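Local structure of afamin (Homo sapiens, 6FAK) at residues D343-E348 / E445-V450; K396-L401 / A436-C441; E425-G430 / T526-V531; E431-A436 / N452-V457. The protein carries hydrophobic molecules in body fluids, binding vitamin E and keeping lipidated Wnt proteins soluble and active. All coordinates share one frame; numbering follows the deposited sequence.

Contact 1. Residues D343-E348 / E445-V450; sequences DLSIPE and EEFACV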
# COMPACT_ATOMS: atom_id res chain seq x y z
N ASP A 343 -17.45 -7.27 11.17
CA ASP A 343 -17.83 -7.42 9.75
C ASP A 343 -17.70 -6.16 8.87
O ASP A 343 -17.94 -6.23 7.65
CB ASP A 343 -19.28 -7.94 9.65
CG ASP A 343 -20.30 -7.08 10.44
OD1 ASP A 343 -20.04 -6.59 11.60
OD2 ASP A 343 -21.42 -6.95 9.90
N LEU A 344 -17.36 -5.02 9.48
CA LEU A 344 -17.23 -3.74 8.75
C LEU A 344 -15.80 -3.46 8.36
O LEU A 344 -14.84 -3.86 9.07
CB LEU A 344 -17.78 -2.56 9.57
CG LEU A 344 -19.27 -2.64 9.93
CD1 LEU A 344 -19.76 -1.41 10.67
CD2 LEU A 344 -20.16 -2.93 8.74
N SER A 345 -15.64 -2.78 7.23
CA SER A 345 -14.34 -2.31 6.80
C SER A 345 -13.86 -1.13 7.65
O SER A 345 -14.63 -0.47 8.28
CB SER A 345 -14.39 -1.89 5.34
OG SER A 345 -15.07 -0.67 5.16
N ILE A 346 -12.56 -0.89 7.62
CA ILE A 346 -12.00 0.25 8.30
C ILE A 346 -12.55 1.57 7.75
O ILE A 346 -12.96 2.40 8.55
CB ILE A 346 -10.45 0.20 8.36
CG1 ILE A 346 -9.93 -1.13 8.97
CG2 ILE A 346 -9.90 1.37 9.16
CD1 ILE A 346 -10.47 -1.49 10.35
N PRO A 347 -12.60 1.77 6.41
CA PRO A 347 -13.22 3.00 5.87
C PRO A 347 -14.71 3.19 6.26
O PRO A 347 -15.12 4.30 6.59
CB PRO A 347 -13.04 2.86 4.34
CG PRO A 347 -11.97 1.89 4.15
CD PRO A 347 -11.90 1.00 5.37
N GLU A 348 -15.47 2.08 6.32
CA GLU A 348 -16.86 2.12 6.75
C GLU A 348 -16.94 2.58 8.22
O GLU A 348 -17.73 3.40 8.54
CB GLU A 348 -17.60 0.79 6.55
CG GLU A 348 -19.11 0.93 6.87
CD GLU A 348 -19.86 1.90 5.92
OE1 GLU A 348 -19.43 2.07 4.75
OE2 GLU A 348 -20.92 2.44 6.32
N GLU A 445 -16.83 -12.48 5.12
CA GLU A 445 -16.64 -11.03 5.36
C GLU A 445 -16.24 -10.34 4.05
O GLU A 445 -15.32 -9.51 3.99
CB GLU A 445 -15.67 -10.76 6.54
CG GLU A 445 -16.33 -10.87 7.93
CD GLU A 445 -15.36 -10.72 9.11
OE1 GLU A 445 -14.22 -10.18 8.93
OE2 GLU A 445 -15.73 -11.14 10.24
N GLU A 446 -17.01 -10.66 3.01
CA GLU A 446 -16.85 -10.08 1.71
C GLU A 446 -16.84 -8.55 1.81
O GLU A 446 -15.96 -7.90 1.22
CB GLU A 446 -18.01 -10.52 0.83
CG GLU A 446 -18.07 -9.85 -0.53
CD GLU A 446 -19.31 -10.31 -1.30
OE1 GLU A 446 -20.36 -9.59 -1.30
OE2 GLU A 446 -19.22 -11.40 -1.90
N PHE A 447 -17.82 -7.99 2.53
CA PHE A 447 -17.93 -6.51 2.55
C PHE A 447 -16.66 -5.88 3.13
O PHE A 447 -16.07 -4.98 2.49
CB PHE A 447 -19.16 -5.96 3.30
CG PHE A 447 -19.10 -4.46 3.49
CD1 PHE A 447 -19.31 -3.63 2.42
CD2 PHE A 447 -18.77 -3.90 4.74
CE1 PHE A 447 -19.23 -2.26 2.56
CE2 PHE A 447 -18.67 -2.53 4.90
CZ PHE A 447 -18.91 -1.70 3.82
N ALA A 448 -16.23 -6.36 4.30
CA ALA A 448 -15.05 -5.79 4.94
C ALA A 448 -13.78 -5.95 4.06
O ALA A 448 -13.00 -5.00 3.84
CB ALA A 448 -14.82 -6.38 6.32
N CYS A 449 -13.62 -7.15 3.54
CA CYS A 449 -12.45 -7.48 2.73
C CYS A 449 -12.34 -6.59 1.47
O CYS A 449 -11.32 -5.95 1.22
CB CYS A 449 -12.48 -8.98 2.38
SG CYS A 449 -11.06 -9.59 1.44
N VAL A 450 -13.43 -6.53 0.69
CA VAL A 450 -13.47 -5.76 -0.53
C VAL A 450 -13.25 -4.25 -0.26
O VAL A 450 -12.46 -3.59 -0.95
CB VAL A 450 -14.82 -5.94 -1.26
CG1 VAL A 450 -14.96 -4.96 -2.43
CG2 VAL A 450 -14.96 -7.37 -1.77
O HOH W 1 -17.70 -8.09 5.96

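Contact 2. Residues K396-L401 / A436-C441; sequences KHFQNL and AFTTCC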
# COMPACT_ATOMS: atom_id res chain seq x y z
N LYS A 396 -21.13 -9.11 -8.02
CA LYS A 396 -21.96 -9.80 -9.00
C LYS A 396 -21.34 -9.62 -10.41
O LYS A 396 -21.24 -10.59 -11.17
CB LYS A 396 -23.40 -9.26 -8.98
CG LYS A 396 -24.41 -10.03 -9.82
CD LYS A 396 -24.31 -11.54 -9.62
CE LYS A 396 -25.57 -12.28 -10.07
NZ LYS A 396 -26.01 -11.96 -11.46
N HIS A 397 -20.94 -8.39 -10.72
CA HIS A 397 -20.24 -8.07 -11.96
C HIS A 397 -18.98 -8.92 -12.11
O HIS A 397 -18.73 -9.44 -13.19
CB HIS A 397 -19.91 -6.57 -12.06
CG HIS A 397 -21.10 -5.71 -12.36
ND1 HIS A 397 -22.05 -6.05 -13.30
CD2 HIS A 397 -21.50 -4.53 -11.83
CE1 HIS A 397 -22.98 -5.11 -13.35
NE2 HIS A 397 -22.68 -4.18 -12.45
N PHE A 398 -18.19 -9.06 -11.04
CA PHE A 398 -17.08 -10.03 -11.01
C PHE A 398 -17.48 -11.49 -11.30
O PHE A 398 -16.80 -12.18 -12.13
CB PHE A 398 -16.35 -9.95 -9.69
CG PHE A 398 -15.28 -11.00 -9.51
CD1 PHE A 398 -14.09 -10.90 -10.19
CD2 PHE A 398 -15.45 -12.05 -8.61
CE1 PHE A 398 -13.09 -11.86 -10.02
CE2 PHE A 398 -14.45 -13.00 -8.43
CZ PHE A 398 -13.27 -12.92 -9.14
N GLN A 399 -18.56 -11.96 -10.68
CA GLN A 399 -19.07 -13.31 -10.96
C GLN A 399 -19.43 -13.46 -12.46
O GLN A 399 -19.07 -14.44 -13.09
CB GLN A 399 -20.28 -13.66 -10.07
CG GLN A 399 -20.05 -13.65 -8.55
CD GLN A 399 -19.31 -14.86 -7.99
OE1 GLN A 399 -18.38 -14.70 -7.19
NE2 GLN A 399 -19.73 -16.06 -8.37
N ASN A 400 -20.13 -12.48 -13.02
CA ASN A 400 -20.57 -12.49 -14.43
C ASN A 400 -19.44 -12.48 -15.46
O ASN A 400 -19.50 -13.24 -16.43
CB ASN A 400 -21.45 -11.27 -14.73
CG ASN A 400 -22.77 -11.31 -13.98
OD1 ASN A 400 -23.16 -12.36 -13.46
ND2 ASN A 400 -23.45 -10.19 -13.92
N LEU A 401 -18.43 -11.62 -15.24
CA LEU A 401 -17.41 -11.30 -16.26
C LEU A 401 -16.07 -11.92 -16.06
O LEU A 401 -15.23 -11.85 -16.98
CB LEU A 401 -17.19 -9.80 -16.33
CG LEU A 401 -18.47 -8.97 -16.52
CD1 LEU A 401 -18.06 -7.50 -16.51
CD2 LEU A 401 -19.24 -9.39 -17.76
N ALA A 436 -8.93 -6.78 -5.20
CA ALA A 436 -9.91 -6.71 -4.14
C ALA A 436 -11.04 -7.73 -4.37
O ALA A 436 -11.49 -8.38 -3.41
CB ALA A 436 -10.50 -5.33 -4.04
N PHE A 437 -11.50 -7.85 -5.60
CA PHE A 437 -12.62 -8.76 -5.92
C PHE A 437 -12.26 -10.21 -6.03
O PHE A 437 -13.00 -11.07 -5.52
CB PHE A 437 -13.38 -8.27 -7.14
CG PHE A 437 -13.88 -6.90 -6.94
CD1 PHE A 437 -15.01 -6.70 -6.22
CD2 PHE A 437 -13.14 -5.82 -7.36
CE1 PHE A 437 -15.44 -5.42 -5.95
CE2 PHE A 437 -13.57 -4.54 -7.08
CZ PHE A 437 -14.72 -4.34 -6.36
N THR A 438 -11.10 -10.50 -6.62
CA THR A 438 -10.60 -11.88 -6.71
C THR A 438 -10.21 -12.46 -5.36
O THR A 438 -10.34 -13.65 -5.13
CB THR A 438 -9.35 -12.01 -7.63
OG1 THR A 438 -8.27 -11.26 -7.07
CG2 THR A 438 -9.61 -11.53 -9.05
N THR A 439 -9.69 -11.64 -4.48
CA THR A 439 -9.35 -12.06 -3.15
C THR A 439 -10.59 -12.28 -2.24
O THR A 439 -10.56 -13.19 -1.43
CB THR A 439 -8.46 -10.99 -2.50
OG1 THR A 439 -7.28 -10.84 -3.30
CG2 THR A 439 -8.10 -11.33 -1.08
N CYS A 440 -11.63 -11.45 -2.38
CA CYS A 440 -12.67 -11.31 -1.35
C CYS A 440 -14.06 -11.75 -1.72
O CYS A 440 -14.87 -11.98 -0.81
CB CYS A 440 -12.81 -9.83 -0.97
SG CYS A 440 -11.30 -8.99 -0.43
N CYS A 441 -14.40 -11.75 -3.01
CA CYS A 441 -15.80 -11.94 -3.38
C CYS A 441 -16.19 -13.36 -2.96
O CYS A 441 -15.38 -14.26 -3.01
CB CYS A 441 -16.12 -11.60 -4.84
SG CYS A 441 -16.14 -9.82 -5.26

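Contact 3. Residues E425-G430 / T526-V531; sequences ELVSLG and TDRFLV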
# COMPACT_ATOMS: atom_id res chain seq x y z
N GLU A 425 0.98 3.32 -14.81
CA GLU A 425 0.31 3.54 -13.53
C GLU A 425 -1.17 3.09 -13.58
O GLU A 425 -1.65 2.47 -12.64
CB GLU A 425 0.40 5.02 -13.07
CG GLU A 425 -0.36 5.24 -11.77
CD GLU A 425 0.05 6.47 -10.98
OE1 GLU A 425 0.73 7.40 -11.52
OE2 GLU A 425 -0.35 6.49 -9.80
N LEU A 426 -1.86 3.43 -14.66
CA LEU A 426 -3.27 3.13 -14.81
C LEU A 426 -3.46 1.62 -14.84
O LEU A 426 -4.37 1.12 -14.25
CB LEU A 426 -3.89 3.81 -16.08
CG LEU A 426 -4.11 5.33 -15.91
CD1 LEU A 426 -4.16 6.11 -17.23
CD2 LEU A 426 -5.35 5.58 -15.04
N VAL A 427 -2.58 0.94 -15.55
CA VAL A 427 -2.55 -0.50 -15.59
C VAL A 427 -2.36 -1.11 -14.20
O VAL A 427 -3.13 -1.97 -13.82
CB VAL A 427 -1.49 -1.01 -16.61
CG1 VAL A 427 -1.26 -2.53 -16.43
CG2 VAL A 427 -1.99 -0.75 -18.02
N SER A 428 -1.37 -0.65 -13.44
CA SER A 428 -1.18 -1.06 -12.03
C SER A 428 -2.41 -0.85 -11.16
O SER A 428 -2.78 -1.72 -10.40
CB SER A 428 0.03 -0.37 -11.38
OG SER A 428 1.10 -0.94 -12.05
N LEU A 429 -3.02 0.32 -11.25
CA LEU A 429 -4.21 0.64 -10.47
C LEU A 429 -5.41 -0.25 -10.80
O LEU A 429 -6.18 -0.65 -9.92
CB LEU A 429 -4.58 2.13 -10.68
CG LEU A 429 -3.61 3.12 -10.09
CD1 LEU A 429 -3.97 4.57 -10.51
CD2 LEU A 429 -3.62 3.05 -8.59
N GLY A 430 -5.60 -0.53 -12.09
CA GLY A 430 -6.60 -1.46 -12.52
C GLY A 430 -6.40 -2.87 -11.97
O GLY A 430 -7.36 -3.50 -11.50
N THR A 526 -1.86 -6.43 -23.13
CA THR A 526 -3.29 -6.22 -23.40
C THR A 526 -3.86 -5.01 -22.62
O THR A 526 -4.60 -4.19 -23.18
CB THR A 526 -4.06 -7.48 -23.06
OG1 THR A 526 -3.59 -8.53 -23.92
CG2 THR A 526 -5.60 -7.31 -23.23
N ASP A 527 -3.47 -4.93 -21.34
CA ASP A 527 -3.93 -3.88 -20.45
C ASP A 527 -3.45 -2.51 -20.93
O ASP A 527 -4.21 -1.54 -20.93
CB ASP A 527 -3.51 -4.17 -19.01
CG ASP A 527 -4.26 -5.35 -18.40
OD1 ASP A 527 -5.17 -5.96 -19.00
OD2 ASP A 527 -3.94 -5.70 -17.25
N ARG A 528 -2.20 -2.44 -21.36
CA ARG A 528 -1.65 -1.20 -21.88
C ARG A 528 -2.29 -0.76 -23.15
O ARG A 528 -2.54 0.43 -23.33
CB ARG A 528 -0.16 -1.26 -22.16
CG ARG A 528 0.71 -1.48 -20.95
CD ARG A 528 2.14 -1.52 -21.49
NE ARG A 528 3.09 -1.89 -20.46
CZ ARG A 528 3.72 -3.06 -20.32
NH1 ARG A 528 3.53 -4.05 -21.19
NH2 ARG A 528 4.56 -3.22 -19.30
N PHE A 529 -2.59 -1.72 -24.01
CA PHE A 529 -3.34 -1.44 -25.25
C PHE A 529 -4.67 -0.74 -24.97
O PHE A 529 -5.01 0.30 -25.59
CB PHE A 529 -3.51 -2.74 -26.09
CG PHE A 529 -4.39 -2.58 -27.29
CD1 PHE A 529 -5.77 -2.75 -27.19
CD2 PHE A 529 -3.84 -2.26 -28.51
CE1 PHE A 529 -6.60 -2.56 -28.29
CE2 PHE A 529 -4.67 -2.05 -29.63
CZ PHE A 529 -6.07 -2.21 -29.50
N LEU A 530 -5.44 -1.32 -24.04
CA LEU A 530 -6.75 -0.77 -23.70
C LEU A 530 -6.66 0.66 -23.15
O LEU A 530 -7.44 1.52 -23.56
CB LEU A 530 -7.50 -1.65 -22.75
CG LEU A 530 -8.88 -1.14 -22.34
CD1 LEU A 530 -9.85 -0.83 -23.47
CD2 LEU A 530 -9.50 -2.19 -21.46
N VAL A 531 -5.70 0.88 -22.25
CA VAL A 531 -5.51 2.17 -21.67
C VAL A 531 -5.13 3.19 -22.75
O VAL A 531 -5.75 4.27 -22.81
CB VAL A 531 -4.53 2.15 -20.48
CG1 VAL A 531 -4.11 3.54 -20.03
CG2 VAL A 531 -5.18 1.41 -19.32

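Contact 4. Residues E431-A436 / N452-V457; sequences EKMVTA and NLADLV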
# COMPACT_ATOMS: atom_id res chain seq x y z
N GLU A 431 -5.17 -3.38 -12.03
CA GLU A 431 -4.87 -4.71 -11.48
C GLU A 431 -5.10 -4.73 -9.99
O GLU A 431 -5.76 -5.63 -9.48
CB GLU A 431 -3.44 -5.21 -11.80
CG GLU A 431 -3.37 -6.25 -12.92
CD GLU A 431 -4.00 -7.61 -12.58
OE1 GLU A 431 -4.67 -8.19 -13.45
OE2 GLU A 431 -3.83 -8.12 -11.46
N LYS A 432 -4.58 -3.72 -9.29
CA LYS A 432 -4.84 -3.60 -7.87
C LYS A 432 -6.33 -3.51 -7.54
O LYS A 432 -6.80 -4.15 -6.60
CB LYS A 432 -4.10 -2.40 -7.28
CG LYS A 432 -2.61 -2.65 -7.22
CD LYS A 432 -1.79 -1.41 -6.87
CE LYS A 432 -0.29 -1.66 -7.16
NZ LYS A 432 0.55 -0.42 -7.13
N MET A 433 -7.10 -2.76 -8.32
CA MET A 433 -8.54 -2.70 -8.04
C MET A 433 -9.20 -4.09 -8.17
O MET A 433 -9.96 -4.49 -7.29
CB MET A 433 -9.23 -1.69 -8.93
CG MET A 433 -10.70 -1.51 -8.67
SD MET A 433 -11.05 -0.88 -7.01
CE MET A 433 -10.74 0.85 -7.25
N VAL A 434 -8.87 -4.85 -9.22
CA VAL A 434 -9.55 -6.10 -9.47
C VAL A 434 -9.21 -7.15 -8.42
O VAL A 434 -10.04 -7.99 -8.12
CB VAL A 434 -9.40 -6.55 -10.94
CG1 VAL A 434 -8.09 -7.23 -11.21
CG2 VAL A 434 -10.56 -7.43 -11.32
N THR A 435 -8.02 -7.06 -7.86
CA THR A 435 -7.53 -7.95 -6.80
C THR A 435 -8.35 -7.93 -5.52
O THR A 435 -8.48 -8.95 -4.86
CB THR A 435 -6.05 -7.66 -6.55
OG1 THR A 435 -5.37 -7.97 -7.76
CG2 THR A 435 -5.48 -8.53 -5.44
N ALA A 436 -8.93 -6.78 -5.20
CA ALA A 436 -9.91 -6.71 -4.14
C ALA A 436 -11.04 -7.73 -4.37
O ALA A 436 -11.49 -8.38 -3.41
CB ALA A 436 -10.50 -5.33 -4.04
N ASN A 452 -11.91 -2.74 2.31
CA ASN A 452 -10.56 -2.54 2.83
C ASN A 452 -9.52 -2.53 1.69
O ASN A 452 -8.65 -1.64 1.62
CB ASN A 452 -10.19 -3.62 3.85
CG ASN A 452 -10.72 -3.35 5.28
OD1 ASN A 452 -11.04 -2.22 5.65
ND2 ASN A 452 -10.79 -4.41 6.08
N LEU A 453 -9.57 -3.54 0.84
CA LEU A 453 -8.60 -3.65 -0.25
C LEU A 453 -8.82 -2.65 -1.35
O LEU A 453 -7.85 -2.13 -1.88
CB LEU A 453 -8.56 -5.05 -0.83
CG LEU A 453 -7.95 -6.14 0.06
CD1 LEU A 453 -7.96 -7.45 -0.72
CD2 LEU A 453 -6.54 -5.83 0.48
N ALA A 454 -10.07 -2.37 -1.71
CA ALA A 454 -10.37 -1.31 -2.68
C ALA A 454 -9.89 0.07 -2.28
O ALA A 454 -9.40 0.85 -3.12
CB ALA A 454 -11.87 -1.24 -2.98
N ASP A 455 -9.99 0.38 -0.99
CA ASP A 455 -9.57 1.68 -0.49
C ASP A 455 -8.07 1.94 -0.66
O ASP A 455 -7.63 3.08 -0.91
CB ASP A 455 -9.95 1.82 0.99
CG ASP A 455 -10.21 3.27 1.38
OD1 ASP A 455 -11.26 3.83 0.93
OD2 ASP A 455 -9.37 3.83 2.13
N LEU A 456 -7.29 0.88 -0.59
CA LEU A 456 -5.87 0.99 -0.82
C LEU A 456 -5.48 1.47 -2.20
O LEU A 456 -4.40 1.99 -2.37
CB LEU A 456 -5.16 -0.33 -0.57
CG LEU A 456 -5.37 -1.01 0.79
CD1 LEU A 456 -4.60 -2.34 0.82
CD2 LEU A 456 -5.06 -0.08 1.93
N VAL A 457 -6.28 1.22 -3.18
CA VAL A 457 -5.98 1.70 -4.54
C VAL A 457 -5.85 3.24 -4.53
O VAL A 457 -4.85 3.78 -5.01
CB VAL A 457 -7.08 1.28 -5.53
CG1 VAL A 457 -6.82 1.83 -6.92
CG2 VAL A 457 -7.13 -0.25 -5.59

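Contact 1. Residues D343-E348 / E445-V450
The Phe447 ring meets segment 343-348 along its rim: Asp343 O lies near the ring plane, 3.8 Å from Phe447 CD2, and Glu348 CB sits at the edge, 3.9 Å from Phe447 CE2. Ser345 N and Leu344 CD2 approach the ring obliquely, the latter 4.1 Å from Phe447 CE2. Phe447 CG lies anti to the backbone N (chi1 171°), and the ring ends with CE2 and CZ beside Glu348 CB. An alanine here would probably leave Leu344 CD2 and the CB and CG of Glu348 without their aromatic neighbour and open a gap beside them. Beside the ring, Ala448 CB presses against the backbone, 3.4 Å from Asp343 O. A water between the segments accepts from Ala448 N (2.8 Å); its leg to Asp343 O is suspiciously short and doubtful. Ser345 OG accepts from Glu348 N over 3.0 Å and is also hydrogen-bonded to Asp451; the carboxylate of Glu348 is held by Ser387, Thr384 and Arg351. The contact joins the starts of helices 346-363 and 446-462, with Ser345 at the N-cap of the first, at the junction of the second and third albumin domains, where Ile346, Pro347, Ala448 and Cys449 help line a pocket occupied by a polyether.

Contact 2. Residues K396-L401 / A436-C441
Phe398, on helix 376-417, packs against the C-terminal end of helix 423-440 within the all-helical third albumin domain, where adjacent Cys440 and Cys441 each form one of the paired disulfides characteristic of the family. One set of contacts is between the ring face and the backbone. Phe437 O lies 3.8 Å above the ring plane and Thr438 N 4.0 Å above the same face, both offset toward the rim, so the last helical turn is laid over the ring. Apolar side-chain contacts add to this. Thr438 CG2 reaches Phe398 CE1 at 3.6 Å, Phe437 CB stands 4.1 Å from Phe398 CG, and Cys441 CB approaches Phe398 CD2 obliquely at 3.9 Å. Phe398 CG is anti to the backbone N (chi1 174°), which puts CG on the side of helix 423-440. A serine in its place would probably leave Thr438 CG2 and Cys441 CB without an aromatic partner and open a gap under the helix end. One covalent link, Cys441-Cys395, joins the same two helices; adjacent Cys440 is bonded instead to Cys449 of helix 446-462. The remaining interaction is sulfur-aromatic, with Cys441 SG 5.0 Å from the centroid of the Phe398 ring and 46° off its normal.

Contact 3. Residues E425-G430 / T526-V531
Leu426 and Val427 carry the whole of the first segment's share of this contact, meeting Asp527, Arg528 and Val531 on helix 521-536. Leu426 comes first. Its CD1 methyl lies 3.8 Å from Val531 CG1, and its CB is 4.0 Å from the same methyl, so one branch of the valine rests against the base and one methyl of the leucine; the two side chains approach at a slant. Val427 follows and spreads its two methyls over a full turn of the opposing helix. Its CG1, anti to the backbone N (chi1 168°), meets Asp527 CB at 3.8 Å, the two side chains crossing at about a right angle. The other methyl, CG2, sits against the backbone itself, 3.7 Å from Asp527 C and likewise 3.7 Å from Arg528 N. It also touches Arg528 CG at 4.1 Å and Val531 CG2 at 4.1 Å.

No hydrogen bond passes between the segments, and the polar ends turn to other partners. Asp527 OD1 forms a salt bridge with Lys407 and accepts from Gln523, while Arg528 NE pairs with Glu424, one residue ahead of the first segment. The side chains of the charged residues therefore offer hydrocarbon here: CB from Asp527 and CG from Arg528.

The short helical axes approach to 9.4 Å, with an angle of 115° between their N-to-C directions, so the helices cross steeply instead of running side by side. This is apolar helix-helix packing within the third albumin domain, joining helix 423-440 to helix 521-536 far along the chain in an all-helical fold.

Contact 4. Residues E431-A436 / N452-V457
Met433 has CG anti to the backbone N (chi1 -177°), and the bends at chi2 (63°) and chi3 set SD and then CE against helix 446-462. Val457 places CG1 anti to its own backbone N and CG2 anti to the carbonyl carbon; CG1 meets the methionine tip and CG2 the methionine backbone. These groups meet in an antiparallel helix pair of the third albumin domain: helices 423-440 and 446-462 follow one another in the chain as a helical hairpin, their short axes 8.2 Å apart and their directions 171° from each other.

At one end of the contact, Val457 CG2 is set against backbone as much as side chain, 3.7 Å from Met433 N, and it also touches Lys432 CB. Met433 CE lies 4.1 Å from Val457 CG1, the two side chains crossing at about a right angle. Met433 SD rests 4.1 Å from Ala454 CB, so the bent methionine spans successive turns of the partner helix. Lys432 shares only the base of its side chain here; its ammonium forms a salt bridge with Glu460.

At the other end the small Ala436 is consistent with the close approach: Ala436 CA is 5.1 Å from Leu453 CA. Nothing polar links the segments. Within the first, Thr435 OG1 donates to Glu431 O from above the carbonyl plane, and that oxygen also accepts from Thr435 N. Asn452, Leu453 and Asp455 of helix 446-462 help line the polyether pocket. The alanine contact itself is made by its methyl, with Ala436 CB 3.8 Å from Leu453 CB.

Contacts 1 and 3 are buried, whereas 2 and 4 are partly buried; contact 4 lies nearest the chain's centre, about 10 Å from it, and contact 2 farthest, at about 21 Å. Helix 423-440 serves contacts 2, 3 and 4, and helix 446-462 serves contacts 1 and 4, with Ala436 common to contacts 2 and 4. Contact 1 alone spans two albumin domains and includes a water and a helix cap. Contact 2 combines aromatic and sulfur chemistry beside disulfides, one of which, Cys440-Cys449, ties it to contact 1. Contacts 3 and 4 rely on aliphatic groups, with a methionine thioether added in contact 4, and meet through Leu429 and Val457, but differ: steep crossing against near-antiparallel pairing.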